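Transcriptional regulator (PDB 4KWA) probably represses transcription as a TetR-family DNA-binding regulator, this chain being the TetR-like part of a longer protein with choline bound in its helical ligand-binding region. Local coordinates at residues R7-T12 with A39-H44; H72-A75 with E79-V82; D97-W102 with Q165-K170; Q104-S109 with D117-A122. All blocks are in the same frame, centred on the assembly; numbering follows the deposited sequence. Where two conformers were deposited one is given.

Overall arrangement
Interaction 1 belongs to the DNA-binding end of the chain, where apolar side chains join helix 2-20 to helix 38-44 in a partly buried contact. The other three lie in the ligand-binding region. Interactions 3 and 4 are both buried, share helix 94-109 and touch through W102 CE3 and Y119 CD1, 3.9 Å apart; interaction 3 pairs leucine with the backbone side of a choline-binding tryptophan, whereas interaction 4 is mostly aromatic. Both also reach the second subunit. Interaction 2 is a surface contact, its centre about 37 Å from that of interaction 1, and alone among the four has a well-formed hydrogen bond between its segments.

Interaction 1: residues R7-T12 with A39-H44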
loop_
_atom_site.group_PDB
_atom_site.type_symbol
_atom_site.label_atom_id
_atom_site.label_comp_id
_atom_site.label_asym_id
_atom_site.label_seq_id
_atom_site.Cartn_x
_atom_site.Cartn_y
_atom_site.Cartn_z
ATOM N N ARG A 7 -0.436 -28.493 3.380
ATOM C CA ARG A 7 0.131 -27.734 2.309
ATOM C C ARG A 7 -0.885 -27.420 1.202
ATOM O O ARG A 7 -0.925 -26.337 0.663
ATOM C CB ARG A 7 1.244 -28.598 1.698
ATOM C CG ARG A 7 2.101 -27.887 0.686
ATOM C CD ARG A 7 2.962 -28.845 -0.107
ATOM N NE ARG A 7 2.143 -29.707 -0.985
ATOM C CZ ARG A 7 1.603 -29.296 -2.142
ATOM N NH1 ARG A 7 1.723 -28.008 -2.533
ATOM N NH2 ARG A 7 0.876 -30.149 -2.875
ATOM N N ARG A 8 -1.683 -28.434 0.832
ATOM C CA ARG A 8 -2.687 -28.273 -0.220
ATOM C C ARG A 8 -3.756 -27.253 0.177
ATOM O O ARG A 8 -4.090 -26.392 -0.608
ATOM C CB ARG A 8 -3.248 -29.623 -0.703
ATOM C CG ARG A 8 -2.392 -30.190 -1.865
ATOM C CD ARG A 8 -2.736 -31.589 -2.409
ATOM N NE ARG A 8 -4.132 -31.736 -2.839
ATOM C CZ ARG A 8 -5.107 -32.301 -2.116
ATOM N NH1 ARG A 8 -6.374 -32.337 -2.602
ATOM N NH2 ARG A 8 -4.835 -32.833 -0.910
ATOM N N ILE A 9 -4.208 -27.343 1.424
ATOM C CA ILE A 9 -5.147 -26.347 1.920
ATOM C C ILE A 9 -4.565 -24.971 1.815
ATOM O O ILE A 9 -5.221 -24.022 1.344
ATOM C CB ILE A 9 -5.537 -26.616 3.387
ATOM C CG1 ILE A 9 -6.349 -27.890 3.539
ATOM C CG2 ILE A 9 -6.341 -25.449 3.941
ATOM C CD1 ILE A 9 -6.535 -28.372 4.973
ATOM N N LEU A 10 -3.321 -24.812 2.273
ATOM C CA LEU A 10 -2.668 -23.499 2.228
ATOM C C LEU A 10 -2.408 -22.972 0.876
ATOM O O LEU A 10 -2.594 -21.796 0.622
ATOM C CB LEU A 10 -1.371 -23.519 3.041
ATOM C CG LEU A 10 -1.565 -23.724 4.524
ATOM C CD1 LEU A 10 -0.189 -23.821 5.136
ATOM C CD2 LEU A 10 -2.376 -22.639 5.167
ATOM N N GLU A 11 -2.018 -23.843 -0.027
ATOM C CA GLU A 11 -1.783 -23.406 -1.424
ATOM C C GLU A 11 -3.055 -22.925 -2.090
ATOM O O GLU A 11 -3.065 -21.859 -2.732
ATOM C CB GLU A 11 -1.182 -24.535 -2.224
ATOM C CG GLU A 11 -0.618 -24.034 -3.538
ATOM C CD GLU A 11 0.403 -25.006 -4.140
ATOM O OE1 GLU A 11 0.667 -26.057 -3.509
ATOM O OE2 GLU A 11 0.987 -24.693 -5.209
ATOM N N THR A 12 -4.115 -23.671 -1.881
ATOM C CA THR A 12 -5.447 -23.339 -2.396
ATOM C C THR A 12 -5.953 -22.033 -1.745
ATOM O O THR A 12 -6.384 -21.088 -2.474
ATOM C CB THR A 12 -6.427 -24.541 -2.244
ATOM O OG1 THR A 12 -5.954 -25.659 -2.994
ATOM C CG2 THR A 12 -7.772 -24.195 -2.706
ATOM N N ALA A 39 -14.748 -30.015 7.855
ATOM C CA ALA A 39 -14.161 -30.492 9.108
ATOM C C ALA A 39 -12.630 -30.696 9.121
ATOM O O ALA A 39 -11.938 -30.379 10.109
ATOM C CB ALA A 39 -14.919 -31.735 9.598
ATOM N N THR A 40 -12.112 -31.259 8.033
ATOM C CA THR A 40 -10.667 -31.456 7.840
ATOM C C THR A 40 -9.935 -30.133 7.906
ATOM O O THR A 40 -8.800 -30.019 8.481
ATOM C CB THR A 40 -10.394 -32.033 6.440
ATOM O OG1 THR A 40 -11.068 -33.276 6.315
ATOM C CG2 THR A 40 -8.881 -32.237 6.234
ATOM N N ILE A 41 -10.495 -29.177 7.156
ATOM C CA ILE A 41 -9.926 -27.846 7.167
ATOM C C ILE A 41 -9.922 -27.249 8.570
ATOM O O ILE A 41 -8.900 -26.751 9.031
ATOM C CB ILE A 41 -10.620 -26.846 6.208
ATOM C CG1 ILE A 41 -10.775 -27.368 4.752
ATOM C CG2 ILE A 41 -9.879 -25.554 6.254
ATOM C CD1 ILE A 41 -9.547 -27.970 4.169
ATOM N N HIS A 42 -11.065 -27.326 9.254
ATOM C CA HIS A 42 -11.174 -26.782 10.648
ATOM C C HIS A 42 -10.163 -27.471 11.601
ATOM O O HIS A 42 -9.520 -26.850 12.487
ATOM C CB HIS A 42 -12.609 -26.913 11.153
ATOM C CG HIS A 42 -13.671 -26.254 10.288
ATOM N ND1 HIS A 42 -13.612 -24.938 9.896
ATOM C CD2 HIS A 42 -14.880 -26.713 9.863
ATOM C CE1 HIS A 42 -14.709 -24.622 9.230
ATOM N NE2 HIS A 42 -15.485 -25.691 9.169
ATOM N N TYR A 43 -9.933 -28.749 11.349
ATOM C CA TYR A 43 -8.982 -29.508 12.175
ATOM C C TYR A 43 -7.605 -28.947 12.095
ATOM O O TYR A 43 -6.983 -28.692 13.128
ATOM C CB TYR A 43 -9.010 -30.976 11.808
ATOM C CG TYR A 43 -8.028 -31.865 12.526
ATOM C CD1 TYR A 43 -8.132 -32.099 13.916
ATOM C CD2 TYR A 43 -7.070 -32.580 11.809
ATOM C CE1 TYR A 43 -7.240 -32.957 14.579
ATOM C CE2 TYR A 43 -6.191 -33.454 12.454
ATOM C CZ TYR A 43 -6.288 -33.659 13.835
ATOM O OH TYR A 43 -5.416 -34.576 14.450
ATOM N N HIS A 44 -7.168 -28.568 10.904
ATOM C CA HIS A 44 -5.838 -28.016 10.832
ATOM C C HIS A 44 -5.784 -26.529 11.144
ATOM O O HIS A 44 -4.813 -26.041 11.711
ATOM C CB HIS A 44 -5.250 -28.278 9.485
ATOM C CG HIS A 44 -4.959 -29.724 9.237
ATOM N ND1 HIS A 44 -5.599 -30.459 8.264
ATOM C CD2 HIS A 44 -4.129 -30.582 9.877
ATOM C CE1 HIS A 44 -5.155 -31.703 8.290
ATOM N NE2 HIS A 44 -4.273 -31.807 9.270
#
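I9 on helix 2-20 points at I41 and H44 of helix 38-44, and its side chain takes part in every close approach between 7-12 and 39-44. From CB the chain forks. The CG2 branch lies anti to the backbone N and comes within 4.1 Å of I41 CD1, a loose methyl contact. The CG1 branch, held beside the backbone N by a chi1 of -67°, leads toward the facing helix and runs close past I41 CD1; the modelled approach of the two CD1 methyls is too close for carbons, so its detail is doubtful. At the tip, CD1 also reaches the imidazole of H44, with ND1 at 4.0 Å and an oblique approach to the ring. The backbone of T40 lies just beyond, its O being 4.5 Å from I9 CD1.

I41 enters from its own helix mainly through its end, and the two isoleucine side chains run alongside one another, pointing opposite ways. The short helical segments are nearly perpendicular, at 97°, with axes 11.0 Å apart at closest approach. Around them F45 also touches I9, I51 of helix 48-71 packs on I41, and the H44 ring reaches A5 and R6 on helix 2-20.

Helix 38-44 lies in the predicted helix-turn-helix, where the second helix of the motif is the one that reads DNA in TetR proteins. With no hydrogen bond or salt bridge across the contact, between these two segments the attachment rests on apolar packing rather than on directed polar bonds.

Interaction 2: residues H72-A75 with E79-V82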
loop_
_atom_site.group_PDB
_atom_site.type_symbol
_atom_site.label_atom_id
_atom_site.label_comp_id
_atom_site.label_asym_id
_atom_site.label_seq_id
_atom_site.Cartn_x
_atom_site.Cartn_y
_atom_site.Cartn_z
ATOM N N HIS A 72 22.017 -16.499 -6.197
ATOM C CA HIS A 72 23.297 -17.130 -5.683
ATOM C C HIS A 72 24.471 -17.119 -6.647
ATOM O O HIS A 72 25.640 -17.170 -6.225
ATOM C CB HIS A 72 23.102 -18.507 -5.083
ATOM C CG HIS A 72 23.100 -19.615 -6.073
ATOM N ND1 HIS A 72 22.072 -19.804 -6.976
ATOM C CD2 HIS A 72 23.956 -20.652 -6.240
ATOM C CE1 HIS A 72 22.325 -20.892 -7.691
ATOM N NE2 HIS A 72 23.461 -21.422 -7.264
ATOM N N THR A 73 24.183 -17.047 -7.940
ATOM C CA THR A 73 25.327 -16.953 -8.890
ATOM C C THR A 73 25.701 -15.475 -9.256
ATOM O O THR A 73 26.461 -15.237 -10.229
ATOM C CB THR A 73 25.089 -17.673 -10.225
ATOM O OG1 THR A 73 24.093 -16.944 -10.942
ATOM C CG2 THR A 73 24.736 -19.165 -10.089
ATOM N N ILE A 74 25.136 -14.488 -8.542
ATOM C CA ILE A 74 25.399 -13.087 -8.851
ATOM C C ILE A 74 26.295 -12.360 -7.869
ATOM O O ILE A 74 25.876 -12.065 -6.748
ATOM C CB ILE A 74 24.064 -12.321 -8.916
ATOM C CG1 ILE A 74 23.075 -13.140 -9.755
ATOM C CG2 ILE A 74 24.296 -10.960 -9.519
ATOM C CD1 ILE A 74 23.472 -13.388 -11.207
ATOM N N ALA A 75 27.513 -12.022 -8.277
ATOM C CA ALA A 75 28.457 -11.326 -7.337
ATOM C C ALA A 75 28.475 -9.811 -7.476
ATOM O O ALA A 75 28.818 -9.104 -6.506
ATOM C CB ALA A 75 29.891 -11.877 -7.477
ATOM N N GLU A 79 24.047 -5.796 -10.462
ATOM C CA GLU A 79 23.217 -6.904 -11.013
ATOM C C GLU A 79 22.357 -7.474 -9.867
ATOM O O GLU A 79 21.187 -7.759 -10.069
ATOM C CB GLU A 79 24.031 -8.035 -11.662
ATOM C CG GLU A 79 23.121 -9.023 -12.381
ATOM C CD GLU A 79 22.332 -8.427 -13.573
ATOM O OE1 GLU A 79 22.683 -7.328 -14.080
ATOM O OE2 GLU A 79 21.339 -9.069 -14.003
ATOM N N ARG A 80 22.935 -7.669 -8.675
ATOM C CA ARG A 80 22.140 -8.184 -7.577
ATOM C C ARG A 80 20.914 -7.304 -7.261
ATOM O O ARG A 80 19.783 -7.794 -7.141
ATOM C CB ARG A 80 22.977 -8.371 -6.291
ATOM C CG ARG A 80 23.942 -9.475 -6.284
ATOM C CD ARG A 80 24.664 -9.572 -4.947
ATOM N NE ARG A 80 23.867 -10.099 -3.880
ATOM C CZ ARG A 80 23.689 -11.401 -3.635
ATOM N NH1 ARG A 80 24.109 -12.324 -4.505
ATOM N NH2 ARG A 80 22.984 -11.806 -2.573
ATOM N N LEU A 81 21.158 -6.005 -7.104
ATOM C CA LEU A 81 20.078 -5.011 -6.806
ATOM C C LEU A 81 19.028 -5.026 -7.938
ATOM O O LEU A 81 17.817 -5.079 -7.680
ATOM C CB LEU A 81 20.691 -3.656 -6.563
ATOM C CG LEU A 81 19.733 -2.665 -5.949
ATOM C CD1 LEU A 81 19.247 -3.119 -4.580
ATOM C CD2 LEU A 81 20.353 -1.263 -5.884
ATOM N N VAL A 82 19.469 -5.052 -9.179
ATOM C CA VAL A 82 18.548 -5.135 -10.337
ATOM C C VAL A 82 17.695 -6.401 -10.280
ATOM O O VAL A 82 16.494 -6.314 -10.480
ATOM C CB VAL A 82 19.280 -5.031 -11.706
ATOM C CG1 VAL A 82 18.334 -5.342 -12.874
ATOM C CG2 VAL A 82 19.888 -3.633 -11.885
#
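One hydrogen bond joins I74, in the loop after helix 48-71, to R80 on helix 77-86. R80 NH1 donates to I74 O at 2.9 Å with an N-H...O angle of 157°. The acceptor sits at the edge of the guanidinium, almost in its plane, and the donor in turn lies in the carbonyl plane of I74, so both flat groups are well oriented for the bond. A bend at chi3 (74°) folds the arginine end round to this carbonyl; on the way CD passes within 3.3 Å of the same I74 O.

The remaining contacts are apolar and centre on the CG2 methyl of I74. It meets the aliphatic stem of R80, with CG 3.6 Å away, and the base of the neighbouring E79 side chain, whose CB is also 3.6 Å from I74 CG2. The isoleucine therefore rests on the carbon parts of two charged residues, while its carbonyl takes up the polar end of one of them.

Farther round, A75 O accepts a hydrogen bond from Q140 NE2, and R80 also packs on T133, which joins the 72-75 loop and helix 77-86 to helix 113-139 and the residue following it.

At this partly exposed surface the arginine meets, across the contact, a neutral backbone acceptor. The bond should restrain a carbonyl of the loop, while the arginine stem adds apolar cover to I74.

Interaction 3: residues D97-W102 with Q165-K170; sequences DEWSVW and QVLTGK. With CHT (choline ion), chain E.
L167 and W99 both carry chi1 near -85°, which sends the leucine branches across to the base of the tryptophan and carries the indole on to the bound choline. L167 CD2 lies 3.8 Å from W99 CB, with L167 CD1 a little farther from the same carbon. CD2 also comes over the helix backbone, 3.9 Å from S100 N. The leucine thus packs against the root of the side chain and the turn that bears it, a contact without hydrogen bonds, made by the leucine methyls against W99 CB and the backbone at S100. P90 and R96 touch L167 as well.

The far part of the indole serves the ligand. The choline methyl C7 lies over one face of W99, toward its rim, at 3.7 Å from CE2, while C5 lies over a face of W102. Q88 O accepts a hydrogen bond from W99 NE1 and should limit rotation of the ring.

The chain then turns in a Schellman motif at G169, which has positive phi (74°), with K170 N bonded back to Q165 O at 3.1 Å. K170 NZ reaches Q165 OE1 and T153 of the second subunit.

Q88 and D160 join W99 in the choline pocket. Indole faces against a quaternary ammonium group, consistent with cation-pi attraction, together with an acidic residue are a common way of binding choline, here within the all-helical ligand domain of a TetR-family regulator.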
loop_
_atom_site.group_PDB
_atom_site.type_symbol
_atom_site.label_atom_id
_atom_site.label_comp_id
_atom_site.label_asym_id
_atom_site.label_seq_id
_atom_site.Cartn_x
_atom_site.Cartn_y
_atom_site.Cartn_z
ATOM N N ASP A 97 -0.239 -12.366 -7.549
ATOM C CA ASP A 97 -1.049 -12.853 -6.411
ATOM C C ASP A 97 -0.443 -12.482 -5.086
ATOM O O ASP A 97 -1.152 -12.134 -4.117
ATOM C CB ASP A 97 -1.215 -14.365 -6.507
ATOM C CG ASP A 97 -2.183 -14.797 -7.604
ATOM O OD1 ASP A 97 -2.898 -13.982 -8.158
ATOM O OD2 ASP A 97 -2.160 -15.978 -7.956
ATOM N N GLU A 98 0.881 -12.625 -4.960
ATOM C CA GLU A 98 1.516 -12.236 -3.724
ATOM C C GLU A 98 1.235 -10.786 -3.419
ATOM O O GLU A 98 0.833 -10.457 -2.298
ATOM C CB GLU A 98 3.008 -12.568 -3.762
ATOM C CG GLU A 98 3.266 -14.069 -3.769
ATOM C CD GLU A 98 4.755 -14.401 -3.798
ATOM O OE1 GLU A 98 5.566 -13.487 -3.933
ATOM O OE2 GLU A 98 5.133 -15.557 -3.637
ATOM N N TRP A 99 1.344 -9.907 -4.444
ATOM C CA TRP A 99 1.005 -8.540 -4.220
ATOM C C TRP A 99 -0.401 -8.388 -3.722
ATOM O O TRP A 99 -0.643 -7.601 -2.819
ATOM C CB TRP A 99 1.245 -7.692 -5.488
ATOM C CG TRP A 99 2.667 -7.196 -5.641
ATOM C CD1 TRP A 99 3.712 -7.862 -6.130
ATOM C CD2 TRP A 99 3.189 -5.940 -5.146
ATOM N NE1 TRP A 99 4.877 -7.104 -6.035
ATOM C CE2 TRP A 99 4.575 -5.908 -5.439
ATOM C CE3 TRP A 99 2.634 -4.854 -4.487
ATOM C CZ2 TRP A 99 5.415 -4.791 -5.129
ATOM C CZ3 TRP A 99 3.468 -3.721 -4.191
ATOM C CH2 TRP A 99 4.849 -3.704 -4.522
ATOM N N SER A 100 -1.324 -9.105 -4.356
ATOM C CA SER A 100 -2.738 -9.050 -3.979
ATOM C C SER A 100 -2.924 -9.350 -2.501
ATOM O O SER A 100 -3.752 -8.731 -1.838
ATOM C CB SER A 100 -3.594 -10.021 -4.812
ATOM O OG SER A 100 -3.626 -9.700 -6.200
ATOM N N VAL A 101 -2.181 -10.329 -1.993
ATOM C CA VAL A 101 -2.258 -10.710 -0.622
ATOM C C VAL A 101 -1.576 -9.677 0.287
ATOM O O VAL A 101 -2.139 -9.364 1.360
ATOM C CB VAL A 101 -1.640 -12.073 -0.409
ATOM C CG1 VAL A 101 -1.570 -12.373 1.092
ATOM C CG2 VAL A 101 -2.481 -13.086 -1.177
ATOM N N TRP A 102 -0.386 -9.199 -0.104
ATOM C CA TRP A 102 0.304 -8.174 0.713
ATOM C C TRP A 102 -0.513 -6.922 0.903
ATOM O O TRP A 102 -0.555 -6.426 2.058
ATOM C CB TRP A 102 1.775 -7.887 0.372
ATOM C CG TRP A 102 2.649 -9.113 0.533
ATOM C CD1 TRP A 102 3.269 -9.780 -0.473
ATOM C CD2 TRP A 102 2.949 -9.836 1.757
ATOM N NE1 TRP A 102 3.963 -10.869 0.033
ATOM C CE2 TRP A 102 3.747 -10.945 1.390
ATOM C CE3 TRP A 102 2.551 -9.699 3.123
ATOM C CZ2 TRP A 102 4.248 -11.846 2.327
ATOM C CZ3 TRP A 102 3.062 -10.589 4.069
ATOM C CH2 TRP A 102 3.889 -11.672 3.658
ATOM N N GLN A 165 0.115 1.519 -7.649
ATOM C CA GLN A 165 -0.266 2.182 -8.857
ATOM C C GLN A 165 -0.524 1.074 -9.954
ATOM O O GLN A 165 -1.541 1.141 -10.691
ATOM C CB GLN A 165 0.788 3.231 -9.230
ATOM C CG GLN A 165 0.946 4.327 -8.196
ATOM C CD GLN A 165 2.051 5.307 -8.551
ATOM O OE1 GLN A 165 2.541 5.298 -9.682
ATOM N NE2 GLN A 165 2.402 6.212 -7.606
ATOM N N VAL A 166 0.312 0.034 -10.008
ATOM C CA VAL A 166 0.026 -1.037 -10.959
ATOM C C VAL A 166 -1.258 -1.788 -10.669
ATOM O O VAL A 166 -2.159 -1.897 -11.537
ATOM C CB VAL A 166 1.229 -2.013 -11.092
ATOM C CG1 VAL A 166 0.906 -3.176 -12.049
ATOM C CG2 VAL A 166 2.508 -1.211 -11.453
ATOM N N LEU A 167 -1.387 -2.289 -9.451
ATOM C CA LEU A 167 -2.598 -3.044 -9.060
ATOM C C LEU A 167 -3.961 -2.336 -9.116
ATOM O O LEU A 167 -4.977 -2.970 -9.540
ATOM C CB LEU A 167 -2.435 -3.781 -7.768
ATOM C CG LEU A 167 -1.777 -5.174 -7.877
ATOM C CD1 LEU A 167 -0.292 -5.132 -8.154
ATOM C CD2 LEU A 167 -1.980 -5.953 -6.578
ATOM N N THR A 168 -3.933 -1.032 -8.855
ATOM C CA THR A 168 -5.125 -0.206 -8.848
ATOM C C THR A 168 -5.424 0.373 -10.227
ATOM O O THR A 168 -6.420 1.030 -10.365
ATOM C CB THR A 168 -5.059 0.911 -7.797
ATOM O OG1 THR A 168 -3.996 1.846 -8.106
ATOM C CG2 THR A 168 -4.877 0.306 -6.404
ATOM N N GLY A 169 -4.565 0.112 -11.204
ATOM C CA GLY A 169 -4.798 0.539 -12.597
ATOM C C GLY A 169 -4.626 2.005 -12.937
ATOM O O GLY A 169 -5.335 2.554 -13.807
ATOM N N LYS A 170 -3.635 2.630 -12.336
ATOM C CA LYS A 170 -3.310 4.028 -12.655
ATOM C C LYS A 170 -3.019 4.141 -14.167
ATOM O O LYS A 170 -2.368 3.287 -14.784
ATOM C CB LYS A 170 -2.131 4.507 -11.817
ATOM C CG LYS A 170 -1.597 5.917 -12.178
ATOM C CD LYS A 170 -0.307 6.243 -11.421
ATOM C CE LYS A 170 0.464 7.422 -12.024
ATOM N NZ LYS A 170 1.863 7.542 -11.480
HETATM C C4 CHT E . 7.189 -7.073 0.954
HETATM C C5 CHT E . 6.973 -7.694 -0.427
HETATM C C6 CHT E . 5.173 -6.113 -1.055
HETATM C C7 CHT E . 5.975 -7.741 -2.600
HETATM C C8 CHT E . 7.374 -5.818 -1.918
HETATM O O6 CHT E . 7.302 -8.169 1.876
HETATM N N1 CHT E . 6.383 -6.831 -1.488
#

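Interaction 4: residues Q104-S109 with D117-A122; sequences QVWTES and DLYNDA
Y119 of helix 113-139 fits against V105, W106 and S109 on helix 94-109, and the tight part of the contact surrounds its ring. With CG anti to the backbone N (chi1 173°), the phenol reaches across to the edge of W106. The two rings form an offset edge-to-face pair: the indole edge is turned toward the tyrosine face, the five-membered ring of W106 and the Y119 ring have centroids 5.2 Å apart, and the planes stand at 79°. W106 NE1 also gives a hydrogen bond to Y119 OH at 3.2 Å, but it is strongly bent and weak, so ring packing carries much of this pairing.

Nearer the root of the tyrosine the fit is easier. V105 CG1 lies 4.0 Å from Y119 CB, and S109 OG approaches the same CB to 3.8 Å. The serine hydroxyl is turned back to its own helix, where it donates to V105 O at 2.9 Å; that carbonyl also receives S109 N, so two donors share it and the hydroxyl is satisfied beside an apolar neighbour. On the outer side of helix 113-139 the packing ends, and D117 and D121 are exposed.

The segment axes pass 10.2 Å apart at 126°, so the chain reverses direction only roughly between these consecutive helices. Helix 48-71 packs on V105 through L56 and on L118 through L53, D160 and I164 of helix 148-168 meet W106, and T168 of the second subunit packs on Y119, placing the contact between the choline site and the dimer interface.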
loop_
_atom_site.group_PDB
_atom_site.type_symbol
_atom_site.label_atom_id
_atom_site.label_comp_id
_atom_site.label_asym_id
_atom_site.label_seq_id
_atom_site.Cartn_x
_atom_site.Cartn_y
_atom_site.Cartn_z
ATOM N N GLN A 104 -3.633 -6.852 1.190
ATOM C CA GLN A 104 -4.632 -7.192 2.236
ATOM C C GLN A 104 -3.988 -7.261 3.648
ATOM O O GLN A 104 -4.606 -6.983 4.684
ATOM C CB GLN A 104 -5.347 -8.482 1.853
ATOM C CG GLN A 104 -6.051 -8.428 0.528
ATOM C CD GLN A 104 -6.626 -9.805 0.198
ATOM O OE1 GLN A 104 -7.487 -10.334 0.922
ATOM N NE2 GLN A 104 -6.219 -10.310 -0.887
ATOM N N VAL A 105 -2.741 -7.704 3.635
ATOM C CA VAL A 105 -2.014 -7.810 4.859
ATOM C C VAL A 105 -1.721 -6.481 5.471
ATOM O O VAL A 105 -1.802 -6.314 6.717
ATOM C CB VAL A 105 -0.743 -8.637 4.658
ATOM C CG1 VAL A 105 0.233 -8.572 5.857
ATOM C CG2 VAL A 105 -1.198 -10.074 4.544
ATOM N N TRP A 106 -1.497 -5.478 4.622
ATOM C CA TRP A 106 -1.263 -4.152 5.211
ATOM C C TRP A 106 -2.446 -3.735 6.079
ATOM O O TRP A 106 -2.296 -3.191 7.180
ATOM C CB TRP A 106 -0.959 -3.135 4.083
ATOM C CG TRP A 106 0.181 -3.410 3.324
ATOM C CD1 TRP A 106 1.335 -4.049 3.722
ATOM C CD2 TRP A 106 0.429 -2.925 2.020
ATOM N NE1 TRP A 106 2.218 -4.057 2.718
ATOM C CE2 TRP A 106 1.723 -3.312 1.678
ATOM C CE3 TRP A 106 -0.341 -2.166 1.088
ATOM C CZ2 TRP A 106 2.279 -3.031 0.436
ATOM C CZ3 TRP A 106 0.212 -1.892 -0.163
ATOM C CH2 TRP A 106 1.513 -2.326 -0.472
ATOM N N THR A 107 -3.685 -3.951 5.584
ATOM C CA THR A 107 -4.806 -3.685 6.379
ATOM C C THR A 107 -4.986 -4.600 7.548
ATOM O O THR A 107 -5.205 -4.160 8.636
ATOM C CB THR A 107 -6.111 -3.718 5.555
ATOM O OG1 THR A 107 -6.247 -2.414 5.103
ATOM C CG2 THR A 107 -7.343 -4.016 6.432
ATOM N N GLU A 108 -4.933 -5.894 7.323
ATOM C CA GLU A 108 -5.151 -6.841 8.423
ATOM C C GLU A 108 -4.100 -6.658 9.524
ATOM O O GLU A 108 -4.365 -6.950 10.700
ATOM C CB GLU A 108 -5.159 -8.289 7.940
ATOM C CG GLU A 108 -6.271 -8.585 6.955
ATOM C CD GLU A 108 -7.638 -8.381 7.570
ATOM O OE1 GLU A 108 -7.771 -8.857 8.721
ATOM O OE2 GLU A 108 -8.541 -7.732 6.934
ATOM N N SER A 109 -2.938 -6.158 9.153
ATOM C CA SER A 109 -1.876 -5.884 10.167
ATOM C C SER A 109 -2.303 -4.882 11.212
ATOM O O SER A 109 -1.942 -5.043 12.391
ATOM C CB SER A 109 -0.609 -5.394 9.509
ATOM O OG SER A 109 0.029 -6.484 8.900
ATOM N N ASP A 117 3.135 -8.971 13.317
ATOM C CA ASP A 117 4.480 -9.464 13.691
ATOM C C ASP A 117 5.102 -10.246 12.549
ATOM O O ASP A 117 6.268 -10.084 12.235
ATOM C CB ASP A 117 4.425 -10.399 14.912
ATOM C CG ASP A 117 4.112 -9.666 16.222
ATOM O OD1 ASP A 117 4.017 -8.411 16.191
ATOM O OD2 ASP A 117 3.924 -10.384 17.264
ATOM N N LEU A 118 4.328 -11.098 11.885
ATOM C CA LEU A 118 4.841 -11.801 10.773
ATOM C C LEU A 118 5.223 -10.837 9.647
ATOM O O LEU A 118 6.308 -10.981 9.073
ATOM C CB LEU A 118 3.825 -12.842 10.317
ATOM C CG LEU A 118 4.245 -13.788 9.164
ATOM C CD1 LEU A 118 3.490 -15.069 9.205
ATOM C CD2 LEU A 118 4.071 -13.163 7.769
ATOM N N TYR A 119 4.347 -9.883 9.311
ATOM C CA TYR A 119 4.652 -8.930 8.256
ATOM C C TYR A 119 5.948 -8.120 8.577
ATOM O O TYR A 119 6.831 -7.948 7.706
ATOM C CB TYR A 119 3.498 -7.922 8.071
ATOM C CG TYR A 119 3.893 -6.819 7.076
ATOM C CD1 TYR A 119 3.957 -7.097 5.740
ATOM C CD2 TYR A 119 4.146 -5.473 7.482
ATOM C CE1 TYR A 119 4.374 -6.132 4.825
ATOM C CE2 TYR A 119 4.573 -4.510 6.559
ATOM C CZ TYR A 119 4.618 -4.835 5.249
ATOM O OH TYR A 119 4.950 -3.895 4.352
ATOM N N ASN A 120 6.089 -7.736 9.805
ATOM C CA ASN A 120 7.252 -6.979 10.179
ATOM C C ASN A 120 8.485 -7.776 10.089
ATOM O O ASN A 120 9.544 -7.213 9.700
ATOM C CB ASN A 120 7.129 -6.385 11.542
ATOM C CG ASN A 120 6.296 -5.089 11.526
ATOM O OD1 ASN A 120 6.585 -4.177 10.739
ATOM N ND2 ASN A 120 5.395 -4.949 12.471
ATOM N N ASP A 121 8.459 -8.981 10.586
ATOM C CA ASP A 121 9.698 -9.763 10.421
ATOM C C ASP A 121 10.004 -9.989 8.954
ATOM O O ASP A 121 11.158 -10.036 8.600
ATOM C CB ASP A 121 9.560 -11.124 11.049
ATOM C CG ASP A 121 9.581 -11.073 12.525
ATOM O OD1 ASP A 121 9.881 -9.987 13.101
ATOM O OD2 ASP A 121 9.270 -12.119 13.089
ATOM N N ALA A 122 9.015 -10.271 8.093
ATOM C CA ALA A 122 9.304 -10.495 6.695
ATOM C C ALA A 122 9.869 -9.178 6.053
ATOM O O ALA A 122 10.853 -9.216 5.332
ATOM C CB ALA A 122 8.085 -10.966 5.884
#